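Local coordinates for quinone oxidoreductase 1 (PDB 1QOR), which catalyses the one-electron reduction of quinones to semiquinones at the expense of NADPH, working as a homodimer of the zinc-containing alcohol dehydrogenase family, at residues 87-92 with 268-273; 129-134 with 236-241; 144-149 with 155-160; 213-218 with 223-228. One frame throughout, in Å; residues are numbered along the deposited sequence.

Contact 1: residues 87-92 with 268-273; sequences YAQSAL and GYITTR
With CG anti to its carbonyl carbon (chi1 -57°) and the chain extended beyond it, Gln89 stretches its amide out of the loop after strand 84-87 to Ile270, whose CG2 stands anti to the backbone N. The reach is long: the CA atoms of Gln89 and Ile270 are 9.4 Å apart, so the side chain makes the contact. NE2 of Gln89 donates to the backbone O of Ile270 at 3.0 Å, and the N-H...O angle of 155° marks a fairly straight bond. The acceptor lies in the amide plane of Gln89 and the donor in the carbonyl plane of Ile270, although the planes stand nearly at right angles. Beside this bond, OE1 of Gln89 lies 3.8 Å from CG2 of Ile270; the two side chains run roughly perpendicular. An alanine at Gln89 would remove the amide and is likely to leave the Ile270 carbonyl without this donor and open a gap over CG2. The contact joins a loop of the GroES-like region to the exit of helix 266-269 in the nucleotide-binding region. Helix 115-135 touches both segments, through Ala88 and Tyr269, and helix 273-288 follows directly, with Thr272 as its N-cap.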
# COMPACT_ATOMS: atom_id res chain seq x y z
N TYR A 87 -2.99 -11.32 -28.26
CA TYR A 87 -3.78 -10.50 -27.36
C TYR A 87 -3.76 -11.16 -25.99
O TYR A 87 -3.64 -12.39 -25.87
CB TYR A 87 -5.21 -10.30 -27.89
CG TYR A 87 -5.91 -11.56 -28.26
CD1 TYR A 87 -6.67 -12.26 -27.32
CD2 TYR A 87 -5.83 -12.05 -29.56
CE1 TYR A 87 -7.32 -13.44 -27.69
CE2 TYR A 87 -6.48 -13.21 -29.94
CZ TYR A 87 -7.23 -13.90 -29.01
OH TYR A 87 -7.87 -15.07 -29.44
N ALA A 88 -3.83 -10.32 -24.95
CA ALA A 88 -3.82 -10.77 -23.55
C ALA A 88 -5.10 -10.40 -22.79
O ALA A 88 -5.40 -10.97 -21.71
CB ALA A 88 -2.64 -10.14 -22.82
N GLN A 89 -5.85 -9.45 -23.34
CA GLN A 89 -7.04 -8.93 -22.65
C GLN A 89 -8.32 -8.98 -23.47
O GLN A 89 -8.96 -7.97 -23.65
CB GLN A 89 -6.77 -7.46 -22.27
CG GLN A 89 -5.54 -7.26 -21.40
CD GLN A 89 -4.93 -5.87 -21.58
OE1 GLN A 89 -4.41 -5.52 -22.67
NE2 GLN A 89 -5.02 -5.05 -20.53
N SER A 90 -8.70 -10.14 -23.99
CA SER A 90 -9.91 -10.17 -24.77
C SER A 90 -11.03 -10.48 -23.80
O SER A 90 -10.78 -10.80 -22.64
CB SER A 90 -9.81 -11.32 -25.77
OG SER A 90 -9.92 -12.56 -25.09
N ALA A 91 -12.28 -10.38 -24.27
CA ALA A 91 -13.40 -10.78 -23.45
C ALA A 91 -13.11 -12.27 -23.17
O ALA A 91 -12.40 -12.91 -23.94
CB ALA A 91 -14.66 -10.67 -24.27
N LEU A 92 -13.69 -12.84 -22.13
CA LEU A 92 -13.51 -14.25 -21.83
C LEU A 92 -13.84 -15.15 -23.06
O LEU A 92 -14.79 -14.86 -23.81
CB LEU A 92 -14.42 -14.60 -20.66
CG LEU A 92 -13.95 -15.09 -19.28
CD1 LEU A 92 -12.55 -14.59 -18.90
CD2 LEU A 92 -14.99 -14.64 -18.25
N GLY A 268 -5.19 -2.46 -14.49
CA GLY A 268 -4.85 -1.20 -13.87
C GLY A 268 -3.66 -0.49 -14.49
O GLY A 268 -3.46 0.71 -14.26
N TYR A 269 -2.87 -1.21 -15.30
CA TYR A 269 -1.65 -0.65 -15.88
C TYR A 269 -1.59 -0.56 -17.41
O TYR A 269 -0.95 0.35 -17.95
CB TYR A 269 -0.44 -1.44 -15.38
CG TYR A 269 -0.00 -1.11 -13.97
CD1 TYR A 269 -0.66 -1.68 -12.84
CD2 TYR A 269 1.05 -0.24 -13.75
CE1 TYR A 269 -0.26 -1.36 -11.55
CE2 TYR A 269 1.47 0.08 -12.45
CZ TYR A 269 0.81 -0.46 -11.37
OH TYR A 269 1.22 -0.05 -10.14
N ILE A 270 -2.17 -1.53 -18.10
CA ILE A 270 -2.20 -1.55 -19.56
C ILE A 270 -3.67 -1.22 -19.93
O ILE A 270 -4.51 -2.10 -20.06
CB ILE A 270 -1.77 -2.94 -20.13
CG1 ILE A 270 -0.37 -3.34 -19.60
CG2 ILE A 270 -1.77 -2.90 -21.68
CD1 ILE A 270 0.72 -2.35 -19.85
N THR A 271 -3.94 0.06 -20.10
CA THR A 271 -5.28 0.54 -20.34
C THR A 271 -5.54 1.15 -21.71
O THR A 271 -6.66 1.09 -22.20
CB THR A 271 -5.65 1.60 -19.23
OG1 THR A 271 -4.92 2.82 -19.45
CG2 THR A 271 -5.26 1.07 -17.83
N THR A 272 -4.54 1.77 -22.31
CA THR A 272 -4.71 2.37 -23.62
C THR A 272 -3.91 1.60 -24.68
O THR A 272 -3.07 0.74 -24.36
CB THR A 272 -4.25 3.82 -23.62
OG1 THR A 272 -2.83 3.85 -23.43
CG2 THR A 272 -4.89 4.57 -22.48
N ARG A 273 -4.15 1.94 -25.95
CA ARG A 273 -3.47 1.33 -27.09
C ARG A 273 -2.01 1.78 -27.03
O ARG A 273 -1.09 0.99 -27.27
CB ARG A 273 -4.13 1.85 -28.38
CG ARG A 273 -3.38 1.58 -29.68
CD ARG A 273 -3.81 0.29 -30.37
NE ARG A 273 -3.15 -0.87 -29.78
CZ ARG A 273 -3.17 -2.11 -30.29
NH1 ARG A 273 -3.82 -2.39 -31.42
NH2 ARG A 273 -2.50 -3.07 -29.65

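Contact 2: residues 129-134 with 236-241; sequences YYLLRK and VSFGNS. With NDP (NADPH dihydro-nicotinamide-adenine-dinucleotide phosphate), chain D.
Apolar contacts come first: Leu131 sends its two methyl branches to different partners. CD1 sits over the centre of one face of the Phe238 ring, 3.7 Å from the ring centroid and 14° off the normal, a CH-pi contact in which the side chains cross at about a right angle. CD2 meets CG1 of Val236 at 3.9 Å. Phe238 has CG between its backbone N and carbonyl carbon (chi1 76°), which turns this face to the helix, while the ring edge lies near C2N of the nicotinamide.

No hydrogen bond joins the two segments; the polar contacts described here run to NADPH. Tyr130 OH donates to O7N of the carboxamide at 2.6 Å, and O7N lies in the plane of the tyrosine ring, at its edge. N7N of the same carboxamide is modelled as donating to Phe238 O, a bond left less certain by the crowded placing of that oxygen. At the ribose, Ser241 OG and O3D of NADPH share a bond of 2.7 Å. Gly239 passes close by; a CB there would clash with O3D.

The contact thus packs the C-terminal part of helix 115-135 against the end of strand 233-237 and the cofactor-binding loop after it. Strand 210-215 pairs with strand 233-237, and its Tyr214 bonds the carbonyl of Leu131, while Tyr130 stacks on Tyr269 at the end of helix 266-269.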
# COMPACT_ATOMS: atom_id res chain seq x y z
N TYR A 129 6.69 -6.73 -17.17
CA TYR A 129 7.08 -5.39 -17.52
C TYR A 129 6.50 -4.33 -16.55
O TYR A 129 7.27 -3.49 -16.04
CB TYR A 129 6.66 -5.07 -18.96
CG TYR A 129 6.86 -3.61 -19.35
CD1 TYR A 129 8.12 -3.12 -19.66
CD2 TYR A 129 5.77 -2.73 -19.40
CE1 TYR A 129 8.31 -1.82 -20.01
CE2 TYR A 129 5.94 -1.40 -19.76
CZ TYR A 129 7.21 -0.97 -20.07
OH TYR A 129 7.37 0.30 -20.56
N TYR A 130 5.19 -4.31 -16.30
CA TYR A 130 4.69 -3.24 -15.42
C TYR A 130 5.17 -3.46 -13.98
O TYR A 130 5.51 -2.50 -13.28
CB TYR A 130 3.16 -3.02 -15.51
CG TYR A 130 2.33 -3.94 -14.64
CD1 TYR A 130 2.26 -3.77 -13.25
CD2 TYR A 130 1.57 -4.96 -15.21
CE1 TYR A 130 1.43 -4.62 -12.46
CE2 TYR A 130 0.77 -5.79 -14.44
CZ TYR A 130 0.69 -5.63 -13.07
OH TYR A 130 -0.15 -6.49 -12.33
N LEU A 131 5.23 -4.70 -13.54
CA LEU A 131 5.73 -4.98 -12.21
C LEU A 131 7.15 -4.43 -11.90
O LEU A 131 7.35 -3.77 -10.90
CB LEU A 131 5.73 -6.48 -11.97
CG LEU A 131 4.40 -7.16 -11.67
CD1 LEU A 131 4.66 -8.65 -11.46
CD2 LEU A 131 3.76 -6.55 -10.44
N LEU A 132 8.11 -4.66 -12.80
CA LEU A 132 9.52 -4.27 -12.60
C LEU A 132 9.90 -2.87 -13.06
O LEU A 132 10.99 -2.35 -12.72
CB LEU A 132 10.44 -5.27 -13.32
CG LEU A 132 10.28 -6.74 -12.94
CD1 LEU A 132 11.41 -7.57 -13.56
CD2 LEU A 132 10.34 -6.89 -11.45
N ARG A 133 9.04 -2.30 -13.90
CA ARG A 133 9.28 -0.99 -14.44
C ARG A 133 8.28 0.07 -13.99
O ARG A 133 8.63 1.23 -13.95
CB ARG A 133 9.29 -1.06 -15.97
CG ARG A 133 10.10 -2.26 -16.57
CD ARG A 133 11.57 -1.92 -16.72
NE ARG A 133 12.19 -1.89 -15.41
CZ ARG A 133 13.13 -1.03 -15.00
NH1 ARG A 133 13.62 -0.10 -15.83
NH2 ARG A 133 13.49 -1.07 -13.72
N LYS A 134 7.06 -0.29 -13.61
CA LYS A 134 6.07 0.72 -13.24
C LYS A 134 5.63 0.70 -11.78
O LYS A 134 5.59 1.72 -11.13
CB LYS A 134 4.81 0.60 -14.11
CG LYS A 134 5.03 0.55 -15.60
CD LYS A 134 5.73 1.77 -16.10
CE LYS A 134 5.44 1.99 -17.60
NZ LYS A 134 6.46 2.93 -18.21
N VAL A 236 4.15 -6.11 -2.90
CA VAL A 236 3.32 -6.23 -4.10
C VAL A 236 2.60 -7.57 -4.11
O VAL A 236 3.20 -8.62 -4.38
CB VAL A 236 4.14 -6.02 -5.40
CG1 VAL A 236 3.19 -5.99 -6.66
CG2 VAL A 236 4.94 -4.70 -5.32
N SER A 237 1.33 -7.58 -3.70
CA SER A 237 0.52 -8.80 -3.69
C SER A 237 -0.18 -8.86 -5.06
O SER A 237 -1.07 -8.07 -5.35
CB SER A 237 -0.50 -8.71 -2.58
OG SER A 237 -1.21 -9.93 -2.46
N PHE A 238 0.24 -9.79 -5.94
CA PHE A 238 -0.32 -9.80 -7.29
C PHE A 238 -0.83 -11.13 -7.75
O PHE A 238 -1.02 -11.33 -8.94
CB PHE A 238 0.71 -9.19 -8.29
CG PHE A 238 1.86 -10.11 -8.66
CD1 PHE A 238 2.98 -10.20 -7.84
CD2 PHE A 238 1.83 -10.84 -9.86
CE1 PHE A 238 4.07 -11.00 -8.20
CE2 PHE A 238 2.89 -11.65 -10.24
CZ PHE A 238 4.03 -11.74 -9.41
N GLY A 239 -1.05 -12.05 -6.82
CA GLY A 239 -1.56 -13.36 -7.17
C GLY A 239 -2.26 -13.97 -5.96
O GLY A 239 -2.16 -13.45 -4.85
N ASN A 240 -3.03 -15.04 -6.19
CA ASN A 240 -3.75 -15.75 -5.13
C ASN A 240 -3.52 -17.25 -5.36
O ASN A 240 -4.46 -18.03 -5.13
CB ASN A 240 -5.29 -15.53 -5.22
CG ASN A 240 -5.68 -14.16 -5.70
OD1 ASN A 240 -6.38 -14.04 -6.70
ND2 ASN A 240 -5.22 -13.13 -5.03
N SER A 241 -2.30 -17.67 -5.72
CA SER A 241 -2.05 -19.08 -6.01
C SER A 241 -2.42 -20.03 -4.90
O SER A 241 -2.98 -21.10 -5.16
CB SER A 241 -0.62 -19.31 -6.44
OG SER A 241 -0.35 -18.56 -7.63
PA NDP D . 2.56 -20.32 -12.40
O1A NDP D . 2.95 -21.01 -13.66
O2A NDP D . 3.56 -19.45 -11.74
O5B NDP D . 1.95 -21.32 -11.39
C5B NDP D . 1.71 -21.00 -10.04
C4B NDP D . 2.89 -21.43 -9.23
O4B NDP D . 2.63 -20.81 -7.98
C3B NDP D . 3.04 -22.92 -8.92
O3B NDP D . 3.73 -23.58 -10.01
C2B NDP D . 3.67 -22.91 -7.54
O2B NDP D . 5.08 -22.97 -7.70
C1B NDP D . 3.19 -21.53 -6.90
N9A NDP D . 2.32 -21.93 -5.78
C8A NDP D . 2.53 -21.75 -4.48
N7A NDP D . 1.52 -22.29 -3.78
C5A NDP D . 0.72 -22.80 -4.69
C6A NDP D . -0.45 -23.49 -4.42
N6A NDP D . -0.90 -23.72 -3.19
N1A NDP D . -1.12 -23.94 -5.49
C2A NDP D . -0.69 -23.74 -6.76
N3A NDP D . 0.44 -23.08 -7.01
C4A NDP D . 1.17 -22.60 -5.96
O3 NDP D . 1.37 -19.38 -12.88
PN NDP D . 1.25 -18.08 -13.77
O1N NDP D . 2.57 -17.65 -14.35
O2N NDP D . 0.07 -18.25 -14.70
O5D NDP D . 0.79 -17.02 -12.60
C5D NDP D . 1.54 -16.74 -11.42
C4D NDP D . 0.75 -15.90 -10.47
O4D NDP D . 0.62 -14.55 -10.98
C3D NDP D . -0.66 -16.41 -10.23
O3D NDP D . -1.00 -16.28 -8.84
C2D NDP D . -1.49 -15.46 -11.11
O2D NDP D . -2.83 -15.39 -10.68
C1D NDP D . -0.80 -14.14 -10.93
N1N NDP D . -0.82 -13.11 -12.01
C2N NDP D . -1.13 -11.81 -11.70
C3N NDP D . -1.13 -10.87 -12.71
C7N NDP D . -1.43 -9.41 -12.42
O7N NDP D . -1.38 -8.56 -13.30
N7N NDP D . -1.71 -9.15 -11.16
C4N NDP D . -0.82 -11.21 -14.02
C5N NDP D . -0.51 -12.54 -14.32
C6N NDP D . -0.52 -13.48 -13.31
P2B NDP D . 6.05 -23.64 -6.53
O1X NDP D . 7.43 -23.28 -6.93
O2X NDP D . 5.64 -23.02 -5.26
O3X NDP D . 5.73 -25.08 -6.60

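Contact 3: residues 144-149 with 155-160; sequences FLFHAA and LIACQW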
# COMPACT_ATOMS: atom_id res chain seq x y z
N PHE A 144 16.01 -8.09 -4.48
CA PHE A 144 14.60 -8.03 -4.14
C PHE A 144 14.10 -9.46 -4.21
O PHE A 144 14.75 -10.31 -4.84
CB PHE A 144 13.83 -7.13 -5.13
CG PHE A 144 13.86 -7.63 -6.55
CD1 PHE A 144 14.96 -7.36 -7.38
CD2 PHE A 144 12.77 -8.34 -7.08
CE1 PHE A 144 14.97 -7.80 -8.72
CE2 PHE A 144 12.79 -8.77 -8.43
CZ PHE A 144 13.90 -8.49 -9.24
N LEU A 145 12.96 -9.71 -3.56
CA LEU A 145 12.38 -11.04 -3.53
C LEU A 145 11.23 -11.23 -4.55
O LEU A 145 10.40 -10.30 -4.77
CB LEU A 145 11.93 -11.34 -2.10
CG LEU A 145 11.31 -12.70 -1.79
CD1 LEU A 145 12.34 -13.77 -1.90
CD2 LEU A 145 10.71 -12.66 -0.36
N PHE A 146 11.15 -12.42 -5.16
CA PHE A 146 10.12 -12.69 -6.16
C PHE A 146 9.72 -14.13 -5.97
O PHE A 146 10.53 -15.03 -6.18
CB PHE A 146 10.68 -12.44 -7.56
CG PHE A 146 9.63 -12.21 -8.62
CD1 PHE A 146 8.83 -13.27 -9.09
CD2 PHE A 146 9.43 -10.94 -9.16
CE1 PHE A 146 7.85 -13.06 -10.09
CE2 PHE A 146 8.46 -10.72 -10.15
CZ PHE A 146 7.66 -11.79 -10.62
N HIS A 147 8.48 -14.35 -5.56
CA HIS A 147 7.95 -15.68 -5.28
C HIS A 147 7.60 -16.51 -6.47
O HIS A 147 7.30 -15.98 -7.52
CB HIS A 147 6.74 -15.57 -4.37
CG HIS A 147 7.08 -15.17 -2.97
ND1 HIS A 147 7.33 -16.08 -1.97
CD2 HIS A 147 7.18 -13.95 -2.39
CE1 HIS A 147 7.55 -15.45 -0.83
NE2 HIS A 147 7.47 -14.15 -1.06
N ALA A 148 7.63 -17.82 -6.30
CA ALA A 148 7.28 -18.76 -7.36
C ALA A 148 8.07 -18.42 -8.65
O ALA A 148 7.51 -18.23 -9.75
CB ALA A 148 5.72 -18.70 -7.60
N ALA A 149 9.40 -18.37 -8.49
CA ALA A 149 10.33 -18.01 -9.54
C ALA A 149 10.52 -18.96 -10.73
O ALA A 149 11.09 -18.57 -11.73
CB ALA A 149 11.66 -17.63 -8.94
N LEU A 155 9.73 -17.41 -14.42
CA LEU A 155 10.84 -17.60 -15.35
C LEU A 155 11.08 -16.37 -16.24
O LEU A 155 12.25 -16.06 -16.58
CB LEU A 155 10.63 -18.88 -16.16
CG LEU A 155 11.60 -20.08 -15.95
CD1 LEU A 155 12.31 -20.14 -14.56
CD2 LEU A 155 10.86 -21.36 -16.28
N ILE A 156 10.01 -15.65 -16.61
CA ILE A 156 10.20 -14.44 -17.40
C ILE A 156 10.79 -13.36 -16.46
O ILE A 156 11.67 -12.58 -16.86
CB ILE A 156 8.87 -13.92 -18.00
CG1 ILE A 156 8.38 -14.87 -19.09
CG2 ILE A 156 9.04 -12.52 -18.58
CD1 ILE A 156 6.95 -14.55 -19.61
N ALA A 157 10.32 -13.33 -15.22
CA ALA A 157 10.83 -12.34 -14.27
C ALA A 157 12.35 -12.56 -14.04
O ALA A 157 13.12 -11.60 -13.96
CB ALA A 157 10.04 -12.42 -12.95
N CYS A 158 12.78 -13.80 -13.89
CA CYS A 158 14.21 -14.10 -13.71
C CYS A 158 15.10 -13.50 -14.85
O CYS A 158 16.09 -12.81 -14.58
CB CYS A 158 14.39 -15.61 -13.66
SG CYS A 158 13.84 -16.36 -12.14
N GLN A 159 14.68 -13.69 -16.10
CA GLN A 159 15.40 -13.26 -17.28
C GLN A 159 15.37 -11.79 -17.44
O GLN A 159 16.38 -11.19 -17.84
CB GLN A 159 14.85 -13.98 -18.50
CG GLN A 159 14.87 -15.50 -18.33
CD GLN A 159 14.36 -16.26 -19.55
OE1 GLN A 159 15.08 -16.38 -20.56
NE2 GLN A 159 13.12 -16.79 -19.45
N TRP A 160 14.22 -11.18 -17.15
CA TRP A 160 14.13 -9.72 -17.24
C TRP A 160 14.98 -9.04 -16.14
O TRP A 160 15.69 -8.07 -16.41
CB TRP A 160 12.66 -9.25 -17.20
CG TRP A 160 12.48 -7.97 -17.91
CD1 TRP A 160 13.33 -6.88 -17.90
CD2 TRP A 160 11.38 -7.61 -18.77
NE1 TRP A 160 12.81 -5.87 -18.71
CE2 TRP A 160 11.62 -6.29 -19.24
CE3 TRP A 160 10.21 -8.28 -19.18
CZ2 TRP A 160 10.73 -5.63 -20.11
CZ3 TRP A 160 9.34 -7.63 -20.05
CH2 TRP A 160 9.60 -6.32 -20.50
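Leu155 and Ala149 meet where the first beta-alpha-beta unit of the Rossmann fold turns from strand 143-146 into helix 152-164, the helix that leads on to strand 167-172. Although the bond from CA to CB of Leu155 points away from the strand segment, its CD1 bends back to within 3.5 Å of Ala149 O. The backbone N of Leu155 is also close to that oxygen, but the angle is too poor for a hydrogen bond, so the approach is one of proximity.

Ala157 carries the central apolar contact. Its CB points to the strand and sits over one face of the Phe146 ring, 3.6 Å from the centroid and 21° off the normal, a CH-pi contact displaced toward the CZ end of the ring. Phe146 places CG anti to its backbone N (chi1 -160°), carrying the ring out from the sheet to meet the helix. The methyl of an alanine lets the helix come near; the same ring lies between the helix, Tyr214 of the adjacent strand 210-215 and Phe238 of the loop after strand 233-237.

One residue on, Cys158 holds SG anti to its carbonyl carbon (chi1 -74°), beside the Ala149 side chain, with CB of Ala149 4.1 Å from SG. The same Cys158 SG stands 3.6 Å from Ala149 O, in the loop after the strand. Gln159 then reaches back along its own helix: OE1 accepts from the backbone N of Lys293, and Gln159 NE2 donates to Leu155 O at 3.1 Å, from above the carbonyl plane.

Contact 4: residues 213-218 with 223-228; sequences VYDSVG and ERSLDC. With NDP (NADPH dihydro-nicotinamide-adenine-dinucleotide phosphate), chain D.
The carboxylate of Asp215 meets Ser225 at one oxygen and the following backbone at the other. On the helix side, Ser225 OG donates to OD2 of Asp215 at 2.8 Å, arriving on the anti side and 27° out of the carboxylate plane. OD1 takes Val217 N at 2.8 Å, nearly along the C-O axis, and Gly218 N at 3.2 Å from the syn side, 32° out of plane. OD2 also bonds Thr221 OG1, so four donors fix the rotation of this buried carboxylate. With CG anti to the backbone N (chi1 -178°), the carboxylate projects from the strand toward the helix. Two residues back, Val213 CG1 packs against the serine, 3.8 Å from Ser225 CB, and Val213 CG2 lies 3.8 Å from Ser225 O. A leucine in place of Asp215 would probably leave the Ser225 and Thr221 hydroxyls and both backbone N-H groups without this acceptor, freeing the turn to shift. That turn borders the cofactor: Ser216 O receives a weak bond from O3D of NADPH, and Val217 CB lies near adenine C8A. An Asx turn closes strand 210-215 of the Rossmann fold, at the C-terminal ends of its parallel strands where the dinucleotide binds.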
# COMPACT_ATOMS: atom_id res chain seq x y z
N VAL A 213 9.01 -6.71 -2.38
CA VAL A 213 8.67 -8.13 -2.43
C VAL A 213 7.54 -8.30 -3.41
O VAL A 213 6.51 -7.62 -3.29
CB VAL A 213 8.12 -8.66 -1.07
CG1 VAL A 213 7.61 -10.07 -1.25
CG2 VAL A 213 9.24 -8.74 -0.01
N TYR A 214 7.72 -9.15 -4.42
CA TYR A 214 6.69 -9.42 -5.41
C TYR A 214 6.17 -10.77 -5.05
O TYR A 214 6.84 -11.77 -5.29
CB TYR A 214 7.23 -9.41 -6.82
CG TYR A 214 7.71 -8.07 -7.25
CD1 TYR A 214 6.84 -7.17 -7.86
CD2 TYR A 214 9.06 -7.71 -7.12
CE1 TYR A 214 7.31 -5.94 -8.34
CE2 TYR A 214 9.55 -6.48 -7.62
CZ TYR A 214 8.67 -5.61 -8.22
OH TYR A 214 9.14 -4.42 -8.73
N ASP A 215 4.94 -10.81 -4.56
CA ASP A 215 4.37 -12.05 -4.07
C ASP A 215 3.03 -12.47 -4.74
O ASP A 215 1.97 -11.85 -4.51
CB ASP A 215 4.26 -11.92 -2.53
CG ASP A 215 3.70 -13.17 -1.86
OD1 ASP A 215 3.03 -14.00 -2.49
OD2 ASP A 215 3.88 -13.30 -0.64
N SER A 216 3.08 -13.55 -5.52
CA SER A 216 1.91 -14.00 -6.22
C SER A 216 1.31 -15.19 -5.54
O SER A 216 0.28 -15.70 -5.98
CB SER A 216 2.22 -14.35 -7.67
OG SER A 216 3.15 -15.41 -7.78
N VAL A 217 1.95 -15.65 -4.47
CA VAL A 217 1.37 -16.84 -3.85
C VAL A 217 0.20 -16.54 -2.91
O VAL A 217 -0.69 -17.40 -2.72
CB VAL A 217 2.44 -17.93 -3.39
CG1 VAL A 217 3.86 -17.55 -3.77
CG2 VAL A 217 2.24 -18.44 -1.96
N GLY A 218 0.16 -15.32 -2.39
CA GLY A 218 -0.94 -14.92 -1.55
C GLY A 218 -0.95 -15.38 -0.11
O GLY A 218 -0.03 -15.09 0.66
N GLU A 223 2.53 -13.33 5.75
CA GLU A 223 3.27 -12.92 6.92
C GLU A 223 4.80 -13.01 6.71
O GLU A 223 5.54 -12.05 7.04
CB GLU A 223 2.79 -13.73 8.13
CG GLU A 223 2.07 -12.88 9.22
CD GLU A 223 0.52 -12.96 9.16
OE1 GLU A 223 -0.01 -13.89 8.46
OE2 GLU A 223 -0.16 -12.09 9.81
N ARG A 224 5.27 -14.11 6.12
CA ARG A 224 6.70 -14.27 5.83
C ARG A 224 7.23 -13.13 4.93
O ARG A 224 8.24 -12.50 5.26
CB ARG A 224 6.99 -15.68 5.26
CG ARG A 224 6.93 -16.74 6.36
CD ARG A 224 7.11 -18.19 5.90
NE ARG A 224 6.06 -18.61 4.99
CZ ARG A 224 6.15 -19.65 4.16
NH1 ARG A 224 7.24 -20.41 4.14
NH2 ARG A 224 5.20 -19.87 3.25
N SER A 225 6.46 -12.75 3.90
CA SER A 225 6.88 -11.69 3.02
C SER A 225 6.99 -10.33 3.71
O SER A 225 7.95 -9.57 3.47
CB SER A 225 5.96 -11.62 1.83
OG SER A 225 6.14 -12.76 1.01
N LEU A 226 6.02 -10.01 4.58
CA LEU A 226 6.07 -8.73 5.29
C LEU A 226 7.34 -8.68 6.17
O LEU A 226 7.98 -7.63 6.32
CB LEU A 226 4.80 -8.52 6.12
CG LEU A 226 3.49 -8.39 5.29
CD1 LEU A 226 2.31 -8.18 6.25
CD2 LEU A 226 3.56 -7.24 4.29
N ASP A 227 7.70 -9.83 6.74
CA ASP A 227 8.89 -9.95 7.56
C ASP A 227 10.21 -9.82 6.75
O ASP A 227 11.27 -9.67 7.36
CB ASP A 227 8.87 -11.28 8.32
CG ASP A 227 8.02 -11.22 9.58
OD1 ASP A 227 7.80 -10.10 10.11
OD2 ASP A 227 7.57 -12.30 10.05
N CYS A 228 10.17 -9.85 5.42
CA CYS A 228 11.40 -9.72 4.61
C CYS A 228 11.61 -8.30 4.16
O CYS A 228 12.54 -8.02 3.42
CB CYS A 228 11.34 -10.59 3.36
SG CYS A 228 11.26 -12.31 3.79
PA NDP D . 2.56 -20.32 -12.40
O1A NDP D . 2.95 -21.01 -13.66
O2A NDP D . 3.56 -19.45 -11.74
O5B NDP D . 1.95 -21.32 -11.39
C5B NDP D . 1.71 -21.00 -10.04
C4B NDP D . 2.89 -21.43 -9.23
O4B NDP D . 2.63 -20.81 -7.98
C3B NDP D . 3.04 -22.92 -8.92
O3B NDP D . 3.73 -23.58 -10.01
C2B NDP D . 3.67 -22.91 -7.54
O2B NDP D . 5.08 -22.97 -7.70
C1B NDP D . 3.19 -21.53 -6.90
N9A NDP D . 2.32 -21.93 -5.78
C8A NDP D . 2.53 -21.75 -4.48
N7A NDP D . 1.52 -22.29 -3.78
C5A NDP D . 0.72 -22.80 -4.69
C6A NDP D . -0.45 -23.49 -4.42
N6A NDP D . -0.90 -23.72 -3.19
N1A NDP D . -1.12 -23.94 -5.49
C2A NDP D . -0.69 -23.74 -6.76
N3A NDP D . 0.44 -23.08 -7.01
C4A NDP D . 1.17 -22.60 -5.96
O3 NDP D . 1.37 -19.38 -12.88
PN NDP D . 1.25 -18.08 -13.77
O1N NDP D . 2.57 -17.65 -14.35
O2N NDP D . 0.07 -18.25 -14.70
O5D NDP D . 0.79 -17.02 -12.60
C5D NDP D . 1.54 -16.74 -11.42
C4D NDP D . 0.75 -15.90 -10.47
O4D NDP D . 0.62 -14.55 -10.98
C3D NDP D . -0.66 -16.41 -10.23
O3D NDP D . -1.00 -16.28 -8.84
C2D NDP D . -1.49 -15.46 -11.11
O2D NDP D . -2.83 -15.39 -10.68
C1D NDP D . -0.80 -14.14 -10.93
N1N NDP D . -0.82 -13.11 -12.01
C2N NDP D . -1.13 -11.81 -11.70
C3N NDP D . -1.13 -10.87 -12.71
C7N NDP D . -1.43 -9.41 -12.42
O7N NDP D . -1.38 -8.56 -13.30
N7N NDP D . -1.71 -9.15 -11.16
C4N NDP D . -0.82 -11.21 -14.02
C5N NDP D . -0.51 -12.54 -14.32
C6N NDP D . -0.52 -13.48 -13.31
P2B NDP D . 6.05 -23.64 -6.53
O1X NDP D . 7.43 -23.28 -6.93
O2X NDP D . 5.64 -23.02 -5.26
O3X NDP D . 5.73 -25.08 -6.60

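Contact 1 opens first, in the GroES-like region at 87-92, and closes last at 268-273, so it encloses the other three and ties that region to the nucleotide-binding region. Within it, contact 2 runs from helix 115-135 to the end of strand 233-237, and contacts 3 and 4 are nested inside that loop. These two lie in series, each closing a short strand-to-helix connection; none cross. Contacts 2, 3 and 4 share the six-stranded parallel sheet, where strand 210-215 lies between strands 143-146 and 233-237. Tyr269 packs on Lys134 to join contacts 1 and 2, Tyr129 on Trp160 to join contacts 2 and 3, and NADPH touches contacts 2, 3 and 4.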